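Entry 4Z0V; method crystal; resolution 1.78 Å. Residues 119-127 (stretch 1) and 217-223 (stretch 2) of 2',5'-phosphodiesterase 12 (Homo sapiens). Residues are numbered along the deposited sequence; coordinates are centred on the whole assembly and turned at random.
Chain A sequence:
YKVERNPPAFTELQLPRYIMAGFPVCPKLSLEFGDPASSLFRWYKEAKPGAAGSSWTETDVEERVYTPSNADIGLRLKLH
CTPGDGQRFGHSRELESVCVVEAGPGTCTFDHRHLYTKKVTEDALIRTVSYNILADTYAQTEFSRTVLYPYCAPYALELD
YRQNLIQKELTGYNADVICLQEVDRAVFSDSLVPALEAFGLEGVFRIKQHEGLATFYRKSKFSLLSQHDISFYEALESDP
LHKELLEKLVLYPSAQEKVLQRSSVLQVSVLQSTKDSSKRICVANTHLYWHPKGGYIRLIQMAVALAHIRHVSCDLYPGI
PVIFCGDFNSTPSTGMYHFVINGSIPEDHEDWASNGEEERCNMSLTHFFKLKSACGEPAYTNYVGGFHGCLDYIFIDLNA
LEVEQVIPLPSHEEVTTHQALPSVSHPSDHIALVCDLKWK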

# COMPACT_ATOMS: atom_id res chain seq x y z
N LYS A 119 -7.22 7.23 -16.17
CA LYS A 119 -5.99 7.91 -16.55
C LYS A 119 -5.30 8.53 -15.38
O LYS A 119 -5.93 8.76 -14.35
CB LYS A 119 -6.33 9.02 -17.58
N VAL A 120 -4.02 8.90 -15.57
CA VAL A 120 -3.26 9.66 -14.57
C VAL A 120 -3.96 11.01 -14.44
O VAL A 120 -4.37 11.59 -15.46
CB VAL A 120 -1.77 9.78 -14.93
CG1 VAL A 120 -1.06 10.73 -13.98
CG2 VAL A 120 -1.10 8.41 -14.93
N THR A 121 -4.17 11.47 -13.20
CA THR A 121 -4.91 12.70 -12.94
C THR A 121 -4.12 13.95 -13.26
O THR A 121 -2.89 13.99 -13.23
CB THR A 121 -5.43 12.75 -11.49
OG1 THR A 121 -4.35 12.69 -10.56
CG2 THR A 121 -6.44 11.66 -11.19
N GLU A 122 -4.87 15.04 -13.48
CA GLU A 122 -4.32 16.36 -13.73
C GLU A 122 -3.52 16.87 -12.50
O GLU A 122 -3.70 16.37 -11.38
CB GLU A 122 -5.47 17.35 -14.07
CG GLU A 122 -6.49 17.55 -12.96
CD GLU A 122 -7.53 18.63 -13.19
OE1 GLU A 122 -7.13 19.80 -13.42
OE2 GLU A 122 -8.75 18.34 -13.07
N ASP A 123 -2.67 17.87 -12.73
CA ASP A 123 -1.76 18.47 -11.73
C ASP A 123 -2.45 18.96 -10.43
O ASP A 123 -1.83 18.97 -9.36
CB ASP A 123 -1.01 19.66 -12.36
CG ASP A 123 -0.21 19.33 -13.62
OD1 ASP A 123 -0.16 18.13 -14.01
OD2 ASP A 123 0.35 20.27 -14.24
N ALA A 124 -3.72 19.38 -10.52
CA ALA A 124 -4.45 19.88 -9.36
C ALA A 124 -4.89 18.75 -8.42
O ALA A 124 -5.32 19.05 -7.31
CB ALA A 124 -5.68 20.67 -9.81
N LEU A 125 -4.82 17.48 -8.87
CA LEU A 125 -5.29 16.34 -8.08
C LEU A 125 -4.17 15.45 -7.55
O LEU A 125 -3.05 15.46 -8.07
CB LEU A 125 -6.26 15.45 -8.90
CG LEU A 125 -7.49 16.12 -9.54
CD1 LEU A 125 -8.31 15.09 -10.33
CD2 LEU A 125 -8.34 16.79 -8.50
N ILE A 126 -4.52 14.69 -6.50
CA ILE A 126 -3.66 13.68 -5.92
C ILE A 126 -4.51 12.44 -5.78
O ILE A 126 -5.35 12.38 -4.86
CB ILE A 126 -3.02 14.07 -4.55
CG1 ILE A 126 -2.36 15.48 -4.57
CG2 ILE A 126 -2.02 12.95 -4.08
CD1 ILE A 126 -2.01 15.98 -3.09
N ARG A 127 -4.33 11.46 -6.66
CA ARG A 127 -5.04 10.19 -6.49
C ARG A 127 -4.30 9.40 -5.40
O ARG A 127 -3.13 9.04 -5.57
CB ARG A 127 -5.13 9.40 -7.80
CG ARG A 127 -5.86 8.07 -7.59
CD ARG A 127 -6.25 7.43 -8.90
NE ARG A 127 -7.32 8.20 -9.55
CZ ARG A 127 -7.47 8.34 -10.86
NH1 ARG A 127 -6.63 7.75 -11.70
NH2 ARG A 127 -8.46 9.09 -11.34
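Stretch 2 (217-223) YRKSKFS

Stretch 2 meets stretch 1 mainly through side chains reaching across from a bend. Tyr217 and Arg218 end one strand, Phe222 and Ser223 begin another, and the residues between them form a connection closed by two backbone hydrogen bonds onto one acceptor: Lys221 N to Arg218 O at 3.0 Å and Phe222 N to Arg218 O at 2.8 Å. The helical-type phi/psi values of Lys219 (-66/-29) and Ser220 (-71/-17) produce the bend, and Phe222 returns to extended geometry at -143/153. Stretch 1 is extended as far as Glu122, then makes a type I beta turn from Glu122 to Leu125, fastened by Leu125 N to Glu122 O at 3.0 Å, and enters a strand at Leu125.

The two backbones stay well apart. The nearest CA pairs are Val120 CA to Arg218 CA at 9.5 Å and Asp123 CA to Lys221 CA at 7.1 Å, so the register advances in the same sense along both stretches. No backbone-to-backbone hydrogen bond joins them, and of the 313 Å² buried in total, Lys221 accounts for 97 Å² and Val120 for 59 Å², with Phe222, Arg218 and Ile126 each adding somewhat under 40 Å².

The polar contact centres on Lys221, whose CA-to-CB bond points toward stretch 1 and which has the largest area covered, 97 Å². Its chain is close to extended at chi2 (170°) and chi4 (168°), while chi3, at 95°, lies between wells. This path carries the ammonium to three backbone carbonyls: Lys221 NZ donates to Thr121 O at 3.0 Å, to Glu122 O at 3.1 Å and to Leu125 O at 2.9 Å. Since Glu122 O also accepts from Leu125 N, the lysine binds the turn at the carbonyl that closes it. Thr121 OG1 lies still nearer to Lys221 NZ, at 2.7 Å, but the angle is poor and the pair does not count as a hydrogen bond. Asp123 offers no carboxylate contact here; its closest approach is Asp123 CA to Lys221 CE at 4.3 Å.

The remaining contacts are packing. Val120, with its CA-to-CB bond toward stretch 2, places CG2 over one face of the Arg218 guanidinium, 3.6 Å from Arg218 CZ. The nitrogens of that guanidinium are hydrogen-bonded elsewhere in the structure, and the methyl group packs over one of its faces. Deeper in, Ile126 and Phe222 are both buried. The CA-to-CB bond of Phe222 points sideways, yet the end of its ring comes nearer, and Ile126 CG1 sits 4.1 Å from Phe222 CZ, at the ring edge and near its plane.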

# COMPACT_ATOMS: atom_id res chain seq x y z
N TYR A 217 5.18 6.98 -4.77
CA TYR A 217 4.73 8.29 -5.22
C TYR A 217 5.05 8.43 -6.69
O TYR A 217 6.09 7.93 -7.14
CB TYR A 217 5.37 9.43 -4.39
CG TYR A 217 6.87 9.31 -4.27
CD1 TYR A 217 7.46 8.52 -3.27
CD2 TYR A 217 7.72 9.93 -5.18
CE1 TYR A 217 8.83 8.33 -3.22
CE2 TYR A 217 9.10 9.76 -5.12
CZ TYR A 217 9.65 8.96 -4.15
OH TYR A 217 11.02 8.81 -4.08
N ARG A 218 4.16 9.09 -7.45
CA ARG A 218 4.35 9.27 -8.89
C ARG A 218 5.41 10.32 -9.16
O ARG A 218 5.22 11.48 -8.78
CB ARG A 218 3.02 9.63 -9.55
CG ARG A 218 3.15 9.84 -11.06
CD ARG A 218 1.78 10.00 -11.71
NE ARG A 218 0.97 8.80 -11.52
CZ ARG A 218 1.12 7.68 -12.23
NH1 ARG A 218 1.99 7.63 -13.23
NH2 ARG A 218 0.39 6.61 -11.94
N LYS A 219 6.49 9.92 -9.84
CA LYS A 219 7.65 10.80 -10.07
C LYS A 219 7.32 12.01 -10.96
O LYS A 219 7.90 13.08 -10.77
CB LYS A 219 8.84 10.03 -10.68
CG LYS A 219 9.47 8.97 -9.73
CD LYS A 219 10.16 9.61 -8.48
CE LYS A 219 11.50 10.30 -8.72
NZ LYS A 219 12.50 9.39 -9.33
N SER A 220 6.34 11.86 -11.85
CA SER A 220 5.96 12.98 -12.72
C SER A 220 5.24 14.08 -11.91
O SER A 220 5.15 15.21 -12.38
CB SER A 220 5.10 12.51 -13.88
OG SER A 220 3.80 12.17 -13.44
N LYS A 221 4.74 13.77 -10.70
CA LYS A 221 4.06 14.76 -9.88
C LYS A 221 4.81 15.07 -8.60
O LYS A 221 4.54 16.11 -8.01
CB LYS A 221 2.63 14.30 -9.55
CG LYS A 221 1.77 14.31 -10.80
CD LYS A 221 0.43 13.65 -10.59
CE LYS A 221 -0.63 14.65 -10.24
NZ LYS A 221 -1.99 14.06 -10.32
N PHE A 222 5.68 14.17 -8.11
CA PHE A 222 6.36 14.37 -6.82
C PHE A 222 7.79 13.88 -6.77
O PHE A 222 8.14 12.90 -7.41
CB PHE A 222 5.61 13.58 -5.71
CG PHE A 222 4.23 14.10 -5.40
CD1 PHE A 222 4.05 15.33 -4.77
CD2 PHE A 222 3.10 13.39 -5.81
CE1 PHE A 222 2.77 15.81 -4.49
CE2 PHE A 222 1.81 13.88 -5.54
CZ PHE A 222 1.66 15.09 -4.90
N SER A 223 8.58 14.51 -5.89
CA SER A 223 9.93 14.08 -5.54
C SER A 223 9.95 13.87 -4.03
O SER A 223 9.28 14.62 -3.30
CB SER A 223 10.98 15.13 -5.93
OG SER A 223 11.15 15.17 -7.34